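Local atomic coordinates of bradyzoite surface antigen BSR4 (Toxoplasma gondii, PDB entry 2JKS), a protein that is a surface antigen of the bradyzoite stage, belongs to the SAG1-related (SRS) superfamily and binds zinc ions. Residues L122-E125 and D126-L129; S166-A169 and E170-V174; I54-P58 and T59-Q63. All coordinates share one frame; numbering follows the deposited sequence.

Overall arrangement
Contact 1 (122-129) is partly buried and carries a zinc ion; its centre lies about 7 Å from the centre of the chain. It fills the loop between strands 116-121 and 132-141. Side chains of contact 3 (54-63) pack on the same two strands. Contact 3 is the buried one, a break within strand 53-67 of the first SRS domain. Contact 2 (166-174) is a largely exposed hairpin at the edge of a sheet of the second domain, with 167-169 as its outermost strand. Contacts 2 and 3 lie on opposite sides of the chain's centre. Carboxylates and metal dominate contact 1, backbone pairing contact 2, and a threonine hydroxyl with two waters contact 3.

Contact 1 (L122-E125 and D126-L129); sequences LHNE and DLPL. With ZN (zinc ion), chain D.
His123 and Asp126 stand side by side and point the same way. The imidazole ring and the carboxylate are turned 34° apart and do not stack. The carboxylate reaches back along the chain instead. Its OD2 takes the backbone N-H of His123, with 2.9 Å between His123 N and Asp126 OD2, in a fairly straight bond. The N-H arrives from above the carboxylate plane. Asp126 OD2 also rests 3.7 Å from His123 CB. CG of Asp126 sits beside its own backbone N (chi1 -61°), which aims the carboxylate back at the start of the turn.

Asp126 thus grips the turn twice, because Asp126 N donates to His123 O at 2.8 Å. Leu127 N repeats the step with Asn124 O at 3.1 Å. These successive i to i+3 bonds mark a short 3-10 turn. It lies in the loop that leaves strand 116-121 in the first SRS domain.

A zinc ion lies at the side chains of His123 and Glu125. His123 ND1 binds it at 2.0 Å and Glu125 OE2 at 2.1 Å. The chain of Glu125 starts with CG between the backbone N and the carbonyl carbon, then bends sharply at chi2 (-90°). That fold brings OE2 round to the metal beside the ring. His123 NE2 is hydrogen-bonded to Glu121 OE1, a second-shell partner that would limit rotation of the ring.

The side chains of Glu125 and Asp126 run alongside each other, but their carboxylates are turned against each other and do not touch. Arg99 NH1 meets both Asp126 OD2, in a salt bridge, and Glu125 OE2. The arginine and the zinc ion together probably ease the repulsion. Elsewhere Leu122 CD1 approaches Leu127 CD2 loosely at 4.4 Å. Leu122 and Pro128 also pack on Val161 of strand 152-161.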
# COMPACT_ATOMS: atom_id res chain seq x y z
N LEU A 122 9.62 -7.25 3.68
CA LEU A 122 8.19 -7.11 3.83
C LEU A 122 7.49 -8.45 3.70
O LEU A 122 7.99 -9.34 3.00
CB LEU A 122 7.65 -6.10 2.84
CG LEU A 122 8.33 -4.74 2.90
CD1 LEU A 122 7.70 -3.85 1.85
CD2 LEU A 122 8.25 -4.13 4.27
N HIS A 123 6.35 -8.60 4.41
CA HIS A 123 5.44 -9.74 4.30
C HIS A 123 4.21 -9.22 3.52
O HIS A 123 4.02 -8.01 3.36
CB HIS A 123 5.00 -10.34 5.68
CG HIS A 123 6.12 -10.89 6.54
ND1 HIS A 123 5.90 -11.68 7.65
CD2 HIS A 123 7.47 -10.78 6.43
CE1 HIS A 123 7.06 -12.00 8.20
NE2 HIS A 123 8.02 -11.49 7.46
N ASN A 124 3.37 -10.13 3.03
CA ASN A 124 2.25 -9.69 2.17
C ASN A 124 1.35 -8.73 2.90
O ASN A 124 0.88 -7.71 2.36
CB ASN A 124 1.51 -10.89 1.58
CG ASN A 124 2.26 -11.53 0.41
OD1 ASN A 124 3.09 -10.90 -0.28
ND2 ASN A 124 1.96 -12.80 0.17
N GLU A 125 1.17 -9.01 4.19
CA GLU A 125 0.32 -8.18 5.04
C GLU A 125 0.89 -6.79 5.28
O GLU A 125 0.16 -5.88 5.72
CB GLU A 125 -0.02 -8.91 6.36
CG GLU A 125 1.06 -8.97 7.47
CD GLU A 125 2.00 -10.21 7.39
OE1 GLU A 125 1.96 -10.92 6.35
OE2 GLU A 125 2.77 -10.47 8.36
N ASP A 126 2.19 -6.59 4.93
CA ASP A 126 2.82 -5.29 5.12
C ASP A 126 2.60 -4.38 3.92
O ASP A 126 2.88 -3.18 3.98
CB ASP A 126 4.34 -5.38 5.37
CG ASP A 126 4.70 -6.17 6.61
OD1 ASP A 126 3.99 -6.12 7.63
OD2 ASP A 126 5.75 -6.82 6.58
N LEU A 127 2.17 -4.97 2.81
CA LEU A 127 2.03 -4.18 1.55
C LEU A 127 0.92 -3.15 1.73
O LEU A 127 -0.15 -3.53 2.18
CB LEU A 127 1.76 -5.10 0.37
CG LEU A 127 2.92 -5.98 -0.05
CD1 LEU A 127 2.45 -6.87 -1.21
CD2 LEU A 127 4.11 -5.08 -0.41
N PRO A 128 1.20 -1.84 1.43
CA PRO A 128 0.26 -0.73 1.71
C PRO A 128 -0.95 -0.73 0.74
O PRO A 128 -0.93 -1.43 -0.26
CB PRO A 128 1.14 0.53 1.54
CG PRO A 128 2.18 0.12 0.56
CD PRO A 128 2.47 -1.34 0.87
N LEU A 129 -1.99 0.01 1.08
CA LEU A 129 -3.13 0.25 0.16
C LEU A 129 -2.86 1.29 -0.90
O LEU A 129 -3.60 1.41 -1.89
CB LEU A 129 -4.36 0.67 0.97
CG LEU A 129 -4.77 -0.32 2.04
CD1 LEU A 129 -6.00 0.20 2.81
CD2 LEU A 129 -4.98 -1.71 1.49
ZN ZN D . 4.08 -12.08 8.33

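Contact 2 (S166-A169 and E170-V174); sequences SSLA and ENNVV
Ala169 O is the acceptor that Asn172 and Val173 face across the turn of the hairpin, with Glu170 and Asn171 as the two corners. Glu170 comes first. Its side chain heads away from the first strand and bends at chi2. The side chain of Glu170 comes within about 4 Å of a bound zinc ion.

Asn171 is the next corner. Its phi is positive (70°), and with Glu170 before it the backbone is close to a type II turn.

Asn172 also has a positive phi (59°). Asn172 N gives only a weak bond to Ala169 O, at 3.2 Å. Val173 N approaches Ala169 O in a second weak bond, 3.4 Å long. This double approach makes a G1 beta bulge. The hairpin formed here joins strands 167-169 and 173-175 at the edge of a sheet of the second SRS domain. The amide end of Asn172 is held elsewhere, since ND2 donates to the backbone oxygens of Glu190 and Thr197. Glu190 is itself a zinc ligand.

Val173 O takes the one strong bond between 166-169 and 170-174, from Ala169 N at 2.8 Å, nearly straight. The return bond is the weak one from Val173 N. Ser167 pairs further on with Thr175.

Val174 forms the antiparallel non-hydrogen-bonded pair with Leu168. Both side chains stand on the same face of the sheet and cross obliquely. Leu168 carries CG anti to its backbone N (chi1 178°), which lays the chain toward the second strand. Leu168 CD1 touches Val174 CG2 at 3.8 Å and also meets Asn172 CA at 3.7 Å. Val174 CG1 turns the other way and lies 3.7 Å from Ser167 O. Val174 CA makes a CH...O contact with Ser167 O at 3.4 Å. Ile200 and Val303 cover the Val174 side chain, while Leu168 leans on Val187 and Val189.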
# COMPACT_ATOMS: atom_id res chain seq x y z
N SER A 166 -5.64 -5.07 -5.35
CA SER A 166 -6.99 -5.33 -4.82
C SER A 166 -7.28 -6.83 -5.02
O SER A 166 -6.94 -7.39 -6.06
CB SER A 166 -8.00 -4.49 -5.57
OG SER A 166 -7.72 -3.09 -5.36
N SER A 167 -7.90 -7.48 -4.05
CA SER A 167 -8.04 -8.94 -4.10
C SER A 167 -9.28 -9.46 -3.38
O SER A 167 -9.82 -8.80 -2.52
CB SER A 167 -6.81 -9.63 -3.45
OG SER A 167 -6.73 -9.29 -2.08
N LEU A 168 -9.66 -10.69 -3.73
CA LEU A 168 -10.82 -11.38 -3.20
C LEU A 168 -10.33 -12.53 -2.36
O LEU A 168 -9.49 -13.32 -2.82
CB LEU A 168 -11.65 -11.96 -4.36
CG LEU A 168 -12.91 -12.79 -4.05
CD1 LEU A 168 -13.97 -12.05 -3.17
CD2 LEU A 168 -13.56 -13.42 -5.32
N ALA A 169 -10.81 -12.63 -1.14
CA ALA A 169 -10.41 -13.79 -0.32
C ALA A 169 -11.61 -14.65 -0.07
O ALA A 169 -12.72 -14.35 -0.54
CB ALA A 169 -9.76 -13.34 0.97
N GLU A 170 -11.42 -15.78 0.61
CA GLU A 170 -12.55 -16.65 0.97
C GLU A 170 -13.63 -15.96 1.75
O GLU A 170 -13.40 -14.96 2.52
CB GLU A 170 -12.09 -17.91 1.72
CG GLU A 170 -11.32 -18.90 0.82
CD GLU A 170 -12.19 -19.48 -0.32
OE1 GLU A 170 -13.41 -19.74 -0.10
OE2 GLU A 170 -11.65 -19.69 -1.45
N ASN A 171 -14.84 -16.46 1.54
CA ASN A 171 -16.01 -15.93 2.18
C ASN A 171 -16.28 -14.57 1.58
O ASN A 171 -16.95 -13.74 2.19
CB ASN A 171 -15.82 -15.84 3.71
CG ASN A 171 -15.64 -17.20 4.35
OD1 ASN A 171 -16.39 -18.14 4.06
ND2 ASN A 171 -14.64 -17.32 5.23
N ASN A 172 -15.80 -14.36 0.34
CA ASN A 172 -16.21 -13.21 -0.48
C ASN A 172 -15.89 -11.86 0.19
O ASN A 172 -16.69 -10.88 0.18
CB ASN A 172 -17.71 -13.30 -0.80
CG ASN A 172 -18.01 -13.99 -2.10
OD1 ASN A 172 -17.10 -14.42 -2.86
ND2 ASN A 172 -19.29 -14.08 -2.41
N VAL A 173 -14.68 -11.82 0.74
CA VAL A 173 -14.14 -10.61 1.37
C VAL A 173 -13.18 -9.91 0.41
O VAL A 173 -12.16 -10.51 -0.02
CB VAL A 173 -13.47 -10.94 2.73
CG1 VAL A 173 -12.85 -9.68 3.36
CG2 VAL A 173 -14.49 -11.59 3.70
N VAL A 174 -13.54 -8.70 0.01
CA VAL A 174 -12.73 -7.93 -0.92
C VAL A 174 -11.90 -6.91 -0.15
O VAL A 174 -12.43 -6.16 0.71
CB VAL A 174 -13.56 -7.23 -2.01
CG1 VAL A 174 -12.63 -6.42 -2.91
CG2 VAL A 174 -14.33 -8.28 -2.77

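Contact 3 (I54-P58 and T59-Q63); sequences ISTIP and TNIEQ
Thr56 meets Thr59 over the flat peptide that follows Thr59. The hydroxyl OG1 of Thr56 sits above one face of this peptide, 3.0 Å from Thr59 O. The angle is too poor for a hydrogen bond. Water 2 lies close to the peptide plane and donates to Thr59 O at 2.8 Å. The same water accepts Thr56 N at 2.9 Å.

The carbonyl of Pro58 is met differently. Thr56 OG1 donates to Pro58 O at 2.7 Å and lies in the carbonyl plane. Thr56-Thr59 is a type VIb turn with the cis peptide before Pro58 at its centre, consistent with the sharp reversal that brings Pro58 O to Thr56 OG1. The proline ring packs on Asn64, Cys66 and Cys77. OG1 of Thr56 lies between the backbone N and the carbonyl carbon (chi1 55°), which turns it into the bend.

Water 1 donates to Thr56 OG1 at 2.8 Å and accepts Ile61 N at 3.1 Å. Across the turn, Thr59 CA makes a CH...O contact with Thr56 O at 3.4 Å. Thr56 and Ile61 both pack against Trp118 of strand 116-121.

One hydroxyl thus acts as donor and acceptor at once. Together with the two waters, it links polar backbone atoms on both sides of this break in strand 53-67, where direct strand-like pairing is absent between 54-58 and 59-63.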
# COMPACT_ATOMS: atom_id res chain seq x y z
N ILE A 54 31.06 5.93 9.72
CA ILE A 54 29.80 5.93 8.96
C ILE A 54 28.66 6.05 9.96
O ILE A 54 28.70 5.46 11.04
CB ILE A 54 29.65 4.63 8.13
CG1 ILE A 54 30.89 4.38 7.27
CG2 ILE A 54 28.36 4.64 7.25
CD1 ILE A 54 30.75 3.16 6.38
N SER A 55 27.69 6.88 9.63
CA SER A 55 26.42 6.89 10.34
C SER A 55 25.31 6.64 9.32
O SER A 55 25.55 6.68 8.13
CB SER A 55 26.20 8.23 11.04
OG SER A 55 26.13 9.30 10.10
N THR A 56 24.10 6.35 9.80
CA THR A 56 22.97 6.24 8.91
C THR A 56 22.06 7.46 8.98
O THR A 56 22.17 8.28 9.89
CB THR A 56 22.09 4.99 9.23
OG1 THR A 56 21.70 5.02 10.61
CG2 THR A 56 22.84 3.66 8.90
N ILE A 57 21.15 7.54 8.01
CA ILE A 57 20.05 8.51 7.98
C ILE A 57 18.76 7.70 7.73
O ILE A 57 18.66 6.99 6.74
CB ILE A 57 20.22 9.59 6.86
CG1 ILE A 57 21.42 10.50 7.15
CG2 ILE A 57 18.98 10.47 6.78
CD1 ILE A 57 22.76 10.09 6.47
N PRO A 58 17.83 7.72 8.68
CA PRO A 58 17.93 8.36 9.99
C PRO A 58 19.02 7.70 10.84
O PRO A 58 19.56 6.67 10.46
CB PRO A 58 16.56 8.10 10.64
CG PRO A 58 15.68 7.66 9.51
CD PRO A 58 16.57 6.98 8.53
N THR A 59 19.33 8.29 12.00
CA THR A 59 20.44 7.87 12.84
C THR A 59 20.23 6.44 13.32
O THR A 59 21.18 5.68 13.44
CB THR A 59 20.63 8.90 14.02
OG1 THR A 59 19.49 8.89 14.87
CG2 THR A 59 20.67 10.29 13.47
N ASN A 60 18.98 6.05 13.55
CA ASN A 60 18.70 4.66 13.85
C ASN A 60 17.78 4.02 12.80
O ASN A 60 16.56 4.07 12.93
CB ASN A 60 18.09 4.52 15.24
CG ASN A 60 18.00 3.08 15.69
OD1 ASN A 60 18.23 2.16 14.92
ND2 ASN A 60 17.64 2.88 16.95
N ILE A 61 18.39 3.42 11.78
CA ILE A 61 17.68 2.77 10.66
C ILE A 61 16.83 1.56 11.14
O ILE A 61 15.87 1.12 10.47
CB ILE A 61 18.74 2.33 9.59
CG1 ILE A 61 18.13 2.05 8.22
CG2 ILE A 61 19.54 1.13 10.05
CD1 ILE A 61 19.16 2.05 7.11
N GLU A 62 17.19 1.02 12.29
CA GLU A 62 16.47 -0.12 12.86
C GLU A 62 15.16 0.28 13.52
O GLU A 62 14.38 -0.59 13.95
CB GLU A 62 17.36 -0.87 13.85
CG GLU A 62 18.34 -1.76 13.22
CD GLU A 62 18.78 -2.87 14.16
OE1 GLU A 62 18.38 -4.05 13.91
OE2 GLU A 62 19.50 -2.55 15.14
N GLN A 63 14.93 1.58 13.61
CA GLN A 63 13.73 2.12 14.22
C GLN A 63 12.96 3.00 13.27
O GLN A 63 11.73 2.97 13.27
CB GLN A 63 14.04 2.89 15.51
CG GLN A 63 14.42 1.97 16.68
CD GLN A 63 14.41 2.69 18.06
OE1 GLN A 63 14.03 3.88 18.18
NE2 GLN A 63 14.83 1.95 19.10
O HOH W 1 21.39 2.96 12.49
O HOH W 2 23.77 6.25 12.68